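Local coordinates for tetracycline repressor protein class G (Acinetobacter baumannii, PDB 6RX9) that represses the tetracycline resistance gene by binding its promoter operators as a helix-turn-helix protein and loses affinity for them when tetracycline binds, at residues T8-A13 and L52-E57; L14-E19 and A31-V36; A89-R94 and G143-Q148. All coordinates share one frame; numbering follows the deposited sequence.

The three contacts illustrate how chemistry follows place in an all-helical repressor. Interaction 1 is buried and wholly apolar, within the DNA-binding domain, where helix 6-20 meets helix 48-59. Interaction 2 uses the same helix 6-20 further along, but against helix 27-34 and partly buried, where a salt bridge, one of its bonds weak, is joined by a leucine methyl. The two touch, for instance through Leu14 and Leu55. Interaction 3 belongs to the C-terminal domain, its centre about 6 Å from the centre of the chain; partly buried, it combines methyl packing with the face of a glutamine amide. A probable hydrogen bond from Arg94 N to the Asn18 side chain ties it to interaction 2.

Interaction 1: residues T8-A13 and L52-E57; sequences TVIAAA and LDALAE
Ile10 lays its terminal methyl on the side of Ala54, with CD1 of Ile10 3.7 Å from CB of Ala54, the shortest approach in this small apolar contact. Its other branch turns to Leu55: CG2 of Ile10 lies 4.2 Å from CD2 of Leu55, and the two side chains cross obliquely. Chi1 of -68° puts CG1 of Ile10 beside the backbone N and CG2 anti to it, which lets CD1 go to Ala54 and CG2 to Leu55, two successive positions of the opposing helix. Leu55 gives a single methyl. Its CD2 also reaches Ala13, 3.9 Å from CB of that residue, and thus sits against Ile10 and the residue three places further on, which share one face of helix 6-20. Polar groups play no part, and no hydrogen bond crosses.

The axes of the two short segments pass 10.5 Å apart at close to a right angle (85°), a geometry that limits the overlap to a few residues where the helices cross. The small side chains of Ala13 and Ala54 leave the bulk of the fill to Ile10 and Leu55. Leu51, one turn before Leu55, adds to the same surface by touching both Ile10 and Ala13, while Phe45 in a loop packs on Ile10 and Ala54. Helix 27-34 of the helix-turn-helix motif also covers helix 6-20, Leu30 touching Ala13, so segment 8-13 packs against both it and helix 48-59.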
loop_
_atom_site.group_PDB
_atom_site.type_symbol
_atom_site.label_atom_id
_atom_site.label_comp_id
_atom_site.label_asym_id
_atom_site.label_seq_id
_atom_site.Cartn_x
_atom_site.Cartn_y
_atom_site.Cartn_z
ATOM N N THR A 8 24.144 11.617 -12.492
ATOM C CA THR A 8 24.538 10.739 -13.625
ATOM C C THR A 8 24.327 9.271 -13.230
ATOM O O THR A 8 23.836 8.502 -14.077
ATOM C CB THR A 8 25.985 11.006 -14.058
ATOM O OG1 THR A 8 26.131 12.409 -14.284
ATOM C CG2 THR A 8 26.368 10.244 -15.308
ATOM N N VAL A 9 24.666 8.912 -11.987
ATOM C CA VAL A 9 24.549 7.526 -11.436
ATOM C C VAL A 9 23.070 7.110 -11.416
ATOM O O VAL A 9 22.754 6.006 -11.900
ATOM C CB VAL A 9 25.180 7.421 -10.033
ATOM C CG1 VAL A 9 24.911 6.070 -9.386
ATOM C CG2 VAL A 9 26.678 7.697 -10.064
ATOM N N ILE A 10 22.194 7.951 -10.865
ATOM C CA ILE A 10 20.758 7.593 -10.648
ATOM C C ILE A 10 20.020 7.573 -11.991
ATOM O O ILE A 10 19.107 6.732 -12.141
ATOM C CB ILE A 10 20.095 8.519 -9.609
ATOM C CG1 ILE A 10 20.669 8.272 -8.212
ATOM C CG2 ILE A 10 18.577 8.367 -9.626
ATOM C CD1 ILE A 10 20.388 6.890 -7.658
ATOM N N ALA A 11 20.387 8.449 -12.930
ATOM C CA ALA A 11 19.835 8.461 -14.306
ATOM C C ALA A 11 20.017 7.074 -14.936
ATOM O O ALA A 11 19.046 6.552 -15.517
ATOM C CB ALA A 11 20.491 9.540 -15.130
ATOM N N ALA A 12 21.212 6.489 -14.800
ATOM C CA ALA A 12 21.564 5.144 -15.316
ATOM C C ALA A 12 20.807 4.060 -14.539
ATOM O O ALA A 12 20.359 3.083 -15.172
ATOM C CB ALA A 12 23.057 4.938 -15.233
ATOM N N ALA A 13 20.686 4.218 -13.216
ATOM C CA ALA A 13 20.010 3.263 -12.307
ATOM C C ALA A 13 18.521 3.167 -12.667
ATOM O O ALA A 13 17.965 2.054 -12.607
ATOM C CB ALA A 13 20.207 3.679 -10.870
ATOM N N LEU A 52 18.400 2.058 -3.521
ATOM C CA LEU A 52 16.910 2.016 -3.520
ATOM C C LEU A 52 16.358 3.276 -2.837
ATOM O O LEU A 52 15.373 3.834 -3.360
ATOM C CB LEU A 52 16.415 0.744 -2.821
ATOM C CG LEU A 52 16.653 -0.566 -3.571
ATOM C CD1 LEU A 52 16.037 -1.735 -2.822
ATOM C CD2 LEU A 52 16.113 -0.503 -4.992
ATOM N N ASP A 53 16.958 3.699 -1.718
ATOM C CA ASP A 53 16.584 4.943 -0.985
ATOM C C ASP A 53 16.643 6.144 -1.938
ATOM O O ASP A 53 15.687 6.953 -1.930
ATOM C CB ASP A 53 17.485 5.187 0.230
ATOM C CG ASP A 53 17.293 4.209 1.378
ATOM O OD1 ASP A 53 16.283 3.478 1.373
ATOM O OD2 ASP A 53 18.163 4.184 2.270
ATOM N N ALA A 54 17.717 6.259 -2.726
ATOM C CA ALA A 54 17.950 7.372 -3.679
ATOM C C ALA A 54 16.944 7.301 -4.835
ATOM O O ALA A 54 16.455 8.368 -5.256
ATOM C CB ALA A 54 19.371 7.345 -4.182
ATOM N N LEU A 55 16.647 6.096 -5.332
ATOM C CA LEU A 55 15.657 5.871 -6.420
ATOM C C LEU A 55 14.269 6.311 -5.939
ATOM O O LEU A 55 13.577 7.004 -6.710
ATOM C CB LEU A 55 15.656 4.394 -6.832
ATOM C CG LEU A 55 16.874 3.934 -7.635
ATOM C CD1 LEU A 55 16.886 2.420 -7.781
ATOM C CD2 LEU A 55 16.915 4.599 -9.003
ATOM N N ALA A 56 13.894 5.937 -4.711
ATOM C CA ALA A 56 12.584 6.253 -4.093
ATOM C C ALA A 56 12.408 7.774 -3.980
ATOM O O ALA A 56 11.304 8.267 -4.287
ATOM C CB ALA A 56 12.466 5.580 -2.747
ATOM N N GLU A 57 13.453 8.497 -3.563
ATOM C CA GLU A 57 13.397 9.971 -3.366
ATOM C C GLU A 57 13.240 10.659 -4.730
ATOM O O GLU A 57 12.410 11.586 -4.826
ATOM C CB GLU A 57 14.627 10.477 -2.610
ATOM C CG GLU A 57 14.492 11.924 -2.161
ATOM C CD GLU A 57 15.643 12.475 -1.335
ATOM O OE1 GLU A 57 16.275 11.693 -0.598
ATOM O OE2 GLU A 57 15.901 13.695 -1.425
#

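Interaction 2: residues L14-E19 and A31-V36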
loop_
_atom_site.group_PDB
_atom_site.type_symbol
_atom_site.label_atom_id
_atom_site.label_comp_id
_atom_site.label_asym_id
_atom_site.label_seq_id
_atom_site.Cartn_x
_atom_site.Cartn_y
_atom_site.Cartn_z
ATOM N N LEU A 14 17.903 4.294 -13.032
ATOM C CA LEU A 14 16.469 4.353 -13.427
ATOM C C LEU A 14 16.257 3.573 -14.731
ATOM O O LEU A 14 15.308 2.770 -14.779
ATOM C CB LEU A 14 16.033 5.815 -13.559
ATOM C CG LEU A 14 15.785 6.544 -12.238
ATOM C CD1 LEU A 14 15.647 8.041 -12.467
ATOM C CD2 LEU A 14 14.555 5.999 -11.530
ATOM N N GLU A 15 17.112 3.782 -15.739
ATOM C CA GLU A 15 17.047 3.058 -17.040
ATOM C C GLU A 15 17.189 1.553 -16.784
ATOM O O GLU A 15 16.408 0.781 -17.368
ATOM C CB GLU A 15 18.128 3.547 -18.007
ATOM C CG GLU A 15 17.878 4.955 -18.515
ATOM C CD GLU A 15 18.747 5.408 -19.676
ATOM O OE1 GLU A 15 19.717 4.695 -20.020
ATOM O OE2 GLU A 15 18.451 6.483 -20.233
ATOM N N LEU A 16 18.141 1.168 -15.927
ATOM C CA LEU A 16 18.445 -0.245 -15.575
ATOM C C LEU A 16 17.243 -0.857 -14.844
ATOM O O LEU A 16 16.857 -1.988 -15.192
ATOM C CB LEU A 16 19.709 -0.278 -14.709
ATOM C CG LEU A 16 20.321 -1.655 -14.454
ATOM C CD1 LEU A 16 20.467 -2.448 -15.747
ATOM C CD2 LEU A 16 21.671 -1.515 -13.765
ATOM N N LEU A 17 16.665 -0.124 -13.887
ATOM C CA LEU A 17 15.469 -0.552 -13.113
ATOM C C LEU A 17 14.341 -0.949 -14.077
ATOM O O LEU A 17 13.738 -2.017 -13.864
ATOM C CB LEU A 17 15.033 0.584 -12.182
ATOM C CG LEU A 17 13.717 0.367 -11.437
ATOM C CD1 LEU A 17 13.760 -0.905 -10.603
ATOM C CD2 LEU A 17 13.392 1.570 -10.564
ATOM N N ASN A 18 14.064 -0.122 -15.090
ATOM C CA ASN A 18 13.008 -0.379 -16.109
ATOM C C ASN A 18 13.345 -1.642 -16.911
ATOM O O ASN A 18 12.407 -2.386 -17.248
ATOM C CB ASN A 18 12.805 0.808 -17.054
ATOM C CG ASN A 18 11.721 1.761 -16.601
ATOM O OD1 ASN A 18 10.832 1.391 -15.834
ATOM N ND2 ASN A 18 11.779 2.991 -17.083
ATOM N N GLU A 19 14.629 -1.873 -17.200
ATOM C CA GLU A 19 15.091 -2.994 -18.064
ATOM C C GLU A 19 14.969 -4.333 -17.325
ATOM O O GLU A 19 14.508 -5.297 -17.965
ATOM C CB GLU A 19 16.526 -2.760 -18.540
ATOM C CG GLU A 19 16.622 -1.740 -19.661
ATOM C CD GLU A 19 18.026 -1.479 -20.178
ATOM O OE1 GLU A 19 18.837 -2.429 -20.199
ATOM O OE2 GLU A 19 18.303 -0.324 -20.562
ATOM N N ALA A 31 27.514 -0.229 -12.021
ATOM C CA ALA A 31 28.914 0.177 -12.296
ATOM C C ALA A 31 29.272 -0.170 -13.746
ATOM O O ALA A 31 29.853 0.695 -14.436
ATOM C CB ALA A 31 29.859 -0.486 -11.323
ATOM N N GLU A 32 28.921 -1.387 -14.183
ATOM C CA GLU A 32 29.182 -1.912 -15.552
ATOM C C GLU A 32 28.491 -1.009 -16.583
ATOM O O GLU A 32 29.156 -0.622 -17.564
ATOM C CB GLU A 32 28.698 -3.361 -15.660
ATOM C CG GLU A 32 28.967 -4.003 -17.011
ATOM C CD GLU A 32 28.509 -5.448 -17.143
ATOM O OE1 GLU A 32 27.578 -5.846 -16.413
ATOM O OE2 GLU A 32 29.085 -6.175 -17.980
ATOM N N ARG A 33 27.214 -0.682 -16.353
ATOM C CA ARG A 33 26.376 0.172 -17.241
ATOM C C ARG A 33 27.015 1.562 -17.374
ATOM O O ARG A 33 27.024 2.100 -18.500
ATOM C CB ARG A 33 24.945 0.247 -16.693
ATOM C CG ARG A 33 24.015 1.191 -17.446
ATOM C CD ARG A 33 23.923 0.895 -18.930
ATOM N NE ARG A 33 23.520 -0.480 -19.203
ATOM C CZ ARG A 33 22.265 -0.926 -19.228
ATOM N NH1 ARG A 33 22.031 -2.201 -19.490
ATOM N NH2 ARG A 33 21.249 -0.111 -18.987
ATOM N N LEU A 34 27.541 2.114 -16.275
ATOM C CA LEU A 34 28.181 3.459 -16.231
ATOM C C LEU A 34 29.574 3.421 -16.876
ATOM O O LEU A 34 30.105 4.511 -17.170
ATOM C CB LEU A 34 28.271 3.925 -14.775
ATOM C CG LEU A 34 26.952 4.374 -14.149
ATOM C CD1 LEU A 34 27.034 4.344 -12.631
ATOM C CD2 LEU A 34 26.561 5.762 -14.639
ATOM N N LYS A 35 30.142 2.224 -17.073
ATOM C CA LYS A 35 31.524 2.003 -17.587
ATOM C C LYS A 35 32.527 2.656 -16.630
ATOM O O LYS A 35 33.496 3.282 -17.112
ATOM C CB LYS A 35 31.668 2.530 -19.019
ATOM C CG LYS A 35 30.856 1.771 -20.056
ATOM C CD LYS A 35 30.487 2.593 -21.270
ATOM C CE LYS A 35 29.334 1.992 -22.044
ATOM N NZ LYS A 35 29.744 0.769 -22.775
ATOM N N VAL A 36 32.296 2.507 -15.322
ATOM C CA VAL A 36 33.207 2.984 -14.240
ATOM C C VAL A 36 33.649 1.774 -13.414
ATOM O O VAL A 36 33.027 0.699 -13.543
ATOM C CB VAL A 36 32.546 4.063 -13.357
ATOM C CG1 VAL A 36 32.149 5.284 -14.172
ATOM C CG2 VAL A 36 31.355 3.526 -12.576
#
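Leu16 and Arg33 mark the closest approach of the two backbones, with their CA atoms 8.1 Å apart, a spacing that has to be bridged by side chains. Segment 14-19 is helical throughout. Segment 31-36 carries the last turn of helix 27-34 and then leaves it in a Schellman motif: Lys35 takes positive phi, and two backbone bonds return into the turn, from Val36 N to Ala31 O and from Lys35 N to Glu32 O.

Arg33 supplies most of the contact. Its CG stands anti to the backbone N (chi1 175°), which sends the chain toward helix 6-20, and bends at chi2 and chi3 shorten its reach while the guanidinium still advances toward Glu19. Glu19 comes from the opposite direction with an extended chain, and the two charged groups meet as a two-pronged salt bridge, their planes 30° apart. NH1 of Arg33 donates to OE1 of Glu19 at 3.3 Å and 152°, on the syn side of that oxygen, though tilted well out of the carboxylate plane. The second prong, NH2 of Arg33 to OE2 of Glu19, has the same 3.3 Å length and is weak. Glu19 thus lies at the guanidinium edge, whereas Leu16 covers one face, its CD1 4.1 Å from NH1 of Arg33. Leu16, itself buried, also packs on Leu25 in a loop.

Glu15 is a further negative group nearby, its OE1 5.1 Å from NH2 of Arg33, too far to bond but probably favourable electrostatically. Both prongs are long and Glu19 is exposed, so water is likely to screen the pairing. The bridge therefore probably contributes modestly, orienting Arg33 across the surface between helix 6-20 and the first helix of the DNA-binding motif while Leu16 supplies the apolar side.

Interaction 3: residues A89-R94 and G143-Q148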
loop_
_atom_site.group_PDB
_atom_site.type_symbol
_atom_site.label_atom_id
_atom_site.label_comp_id
_atom_site.label_asym_id
_atom_site.label_seq_id
_atom_site.Cartn_x
_atom_site.Cartn_y
_atom_site.Cartn_z
ATOM N N ALA A 89 3.805 9.133 -10.598
ATOM C CA ALA A 89 5.204 9.047 -10.111
ATOM C C ALA A 89 5.563 7.592 -9.782
ATOM O O ALA A 89 6.668 7.164 -10.160
ATOM C CB ALA A 89 5.396 9.934 -8.906
ATOM N N LEU A 90 4.678 6.864 -9.091
ATOM C CA LEU A 90 4.926 5.452 -8.689
ATOM C C LEU A 90 4.824 4.529 -9.912
ATOM O O LEU A 90 5.556 3.524 -9.941
ATOM C CB LEU A 90 3.942 5.036 -7.588
ATOM C CG LEU A 90 4.125 5.731 -6.238
ATOM C CD1 LEU A 90 3.129 5.205 -5.221
ATOM C CD2 LEU A 90 5.549 5.567 -5.720
ATOM N N LEU A 91 3.965 4.854 -10.886
ATOM C CA LEU A 91 3.760 4.037 -12.115
ATOM C C LEU A 91 4.865 4.311 -13.146
ATOM O O LEU A 91 4.976 3.504 -14.087
ATOM C CB LEU A 91 2.383 4.332 -12.720
ATOM C CG LEU A 91 1.184 3.694 -12.017
ATOM C CD1 LEU A 91 -0.117 4.198 -12.622
ATOM C CD2 LEU A 91 1.243 2.174 -12.087
ATOM N N SER A 92 5.646 5.387 -12.985
ATOM C CA SER A 92 6.616 5.882 -14.002
ATOM C C SER A 92 7.794 4.909 -14.161
ATOM O O SER A 92 8.457 4.978 -15.210
ATOM C CB SER A 92 7.096 7.281 -13.692
ATOM O OG SER A 92 7.918 7.310 -12.536
ATOM N N TYR A 93 8.043 4.038 -13.177
ATOM C CA TYR A 93 9.147 3.042 -13.220
ATOM C C TYR A 93 8.675 1.689 -12.680
ATOM O O TYR A 93 7.858 1.640 -11.739
ATOM C CB TYR A 93 10.369 3.569 -12.465
ATOM C CG TYR A 93 11.092 4.663 -13.205
ATOM C CD1 TYR A 93 11.981 4.359 -14.222
ATOM C CD2 TYR A 93 10.852 6.000 -12.933
ATOM C CE1 TYR A 93 12.634 5.349 -14.934
ATOM C CE2 TYR A 93 11.500 7.004 -13.634
ATOM C CZ TYR A 93 12.392 6.677 -14.638
ATOM O OH TYR A 93 13.036 7.653 -15.341
ATOM N N ARG A 94 9.198 0.621 -13.287
ATOM C CA ARG A 94 9.017 -0.787 -12.849
ATOM C C ARG A 94 9.279 -0.877 -11.339
ATOM O O ARG A 94 10.287 -0.307 -10.877
ATOM C CB ARG A 94 9.953 -1.683 -13.666
ATOM C CG ARG A 94 9.823 -3.169 -13.378
ATOM C CD ARG A 94 10.602 -3.974 -14.395
ATOM N NE ARG A 94 10.529 -5.402 -14.125
ATOM C CZ ARG A 94 11.100 -6.344 -14.869
ATOM N NH1 ARG A 94 11.797 -6.022 -15.948
ATOM N NH2 ARG A 94 10.966 -7.612 -14.528
ATOM N N GLY A 143 -1.562 1.585 -1.951
ATOM C CA GLY A 143 -2.292 0.306 -2.039
ATOM C C GLY A 143 -2.683 -0.015 -3.472
ATOM O O GLY A 143 -2.461 -1.165 -3.908
ATOM N N SER A 144 -3.233 0.972 -4.189
ATOM C CA SER A 144 -3.732 0.836 -5.583
ATOM C C SER A 144 -2.580 0.487 -6.533
ATOM O O SER A 144 -2.732 -0.454 -7.336
ATOM C CB SER A 144 -4.450 2.084 -6.029
ATOM O OG SER A 144 -4.761 2.009 -7.409
ATOM N N VAL A 145 -1.463 1.214 -6.454
ATOM C CA VAL A 145 -0.334 1.051 -7.419
ATOM C C VAL A 145 0.392 -0.272 -7.136
ATOM O O VAL A 145 0.795 -0.929 -8.118
ATOM C CB VAL A 145 0.625 2.255 -7.407
ATOM C CG1 VAL A 145 1.758 2.051 -8.398
ATOM C CG2 VAL A 145 -0.107 3.561 -7.702
ATOM N N LEU A 146 0.542 -0.667 -5.866
ATOM C CA LEU A 146 1.130 -1.988 -5.492
ATOM C C LEU A 146 0.376 -3.103 -6.230
ATOM O O LEU A 146 1.046 -3.963 -6.844
ATOM C CB LEU A 146 1.058 -2.194 -3.974
ATOM C CG LEU A 146 2.168 -1.538 -3.155
ATOM C CD1 LEU A 146 1.841 -1.591 -1.670
ATOM C CD2 LEU A 146 3.517 -2.196 -3.422
ATOM N N GLU A 147 -0.960 -3.078 -6.182
ATOM C CA GLU A 147 -1.841 -4.112 -6.794
ATOM C C GLU A 147 -1.710 -4.065 -8.323
ATOM O O GLU A 147 -1.581 -5.146 -8.940
ATOM C CB GLU A 147 -3.289 -3.912 -6.344
ATOM C CG GLU A 147 -4.209 -5.062 -6.722
ATOM C CD GLU A 147 -5.549 -5.070 -6.002
ATOM O OE1 GLU A 147 -6.584 -4.874 -6.670
ATOM O OE2 GLU A 147 -5.558 -5.276 -4.770
ATOM N N GLN A 148 -1.739 -2.864 -8.911
ATOM C CA GLN A 148 -1.652 -2.653 -10.381
ATOM C C GLN A 148 -0.314 -3.192 -10.901
ATOM O O GLN A 148 -0.322 -3.903 -11.921
ATOM C CB GLN A 148 -1.807 -1.173 -10.736
ATOM C CG GLN A 148 -1.766 -0.908 -12.235
ATOM C CD GLN A 148 -2.295 0.453 -12.614
ATOM O OE1 GLN A 148 -2.978 1.119 -11.838
ATOM N NE2 GLN A 148 -1.987 0.877 -13.829
#
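Leu91 pushes its CD2 methyl against Val145, 3.7 Å from CG1 of that residue, and with it joins helix 75-91 to helix 127-155. The CG of Leu91 stands anti to its own carbonyl carbon (chi1 -77°), which swings the isopropyl group across to the partner helix. Val145 answers with one branch: CG1, anti to the backbone N (chi1 180°), is wedged between two neighbours, since CB of Leu90 lies 3.8 Å away from it. The Leu90 side chain also touches His100, which probably binds magnesium.

Gln148, one turn after Val145, extends its chain at about a right angle to Leu91. Its amide lies with one face toward both methyls of Leu91, NE2 of Gln148 being 3.9 Å from CD2 of Leu91 and 4.0 Å from its CD1. The amide oxygen, OE1, is engaged by Arg87.

The contact thus joins two helices of the C-terminal, tetracycline-binding domain beside His100, and helix 127-155 also faces the second subunit: OE1 of Glu147 is hydrogen-bonded to NE2 of His139 of that subunit. Across the contact no hydrogen bond forms: the methyl packing depends on shape, while Arg87, by holding OE1, probably helps fix how the amide of Gln148 is turned over Leu91.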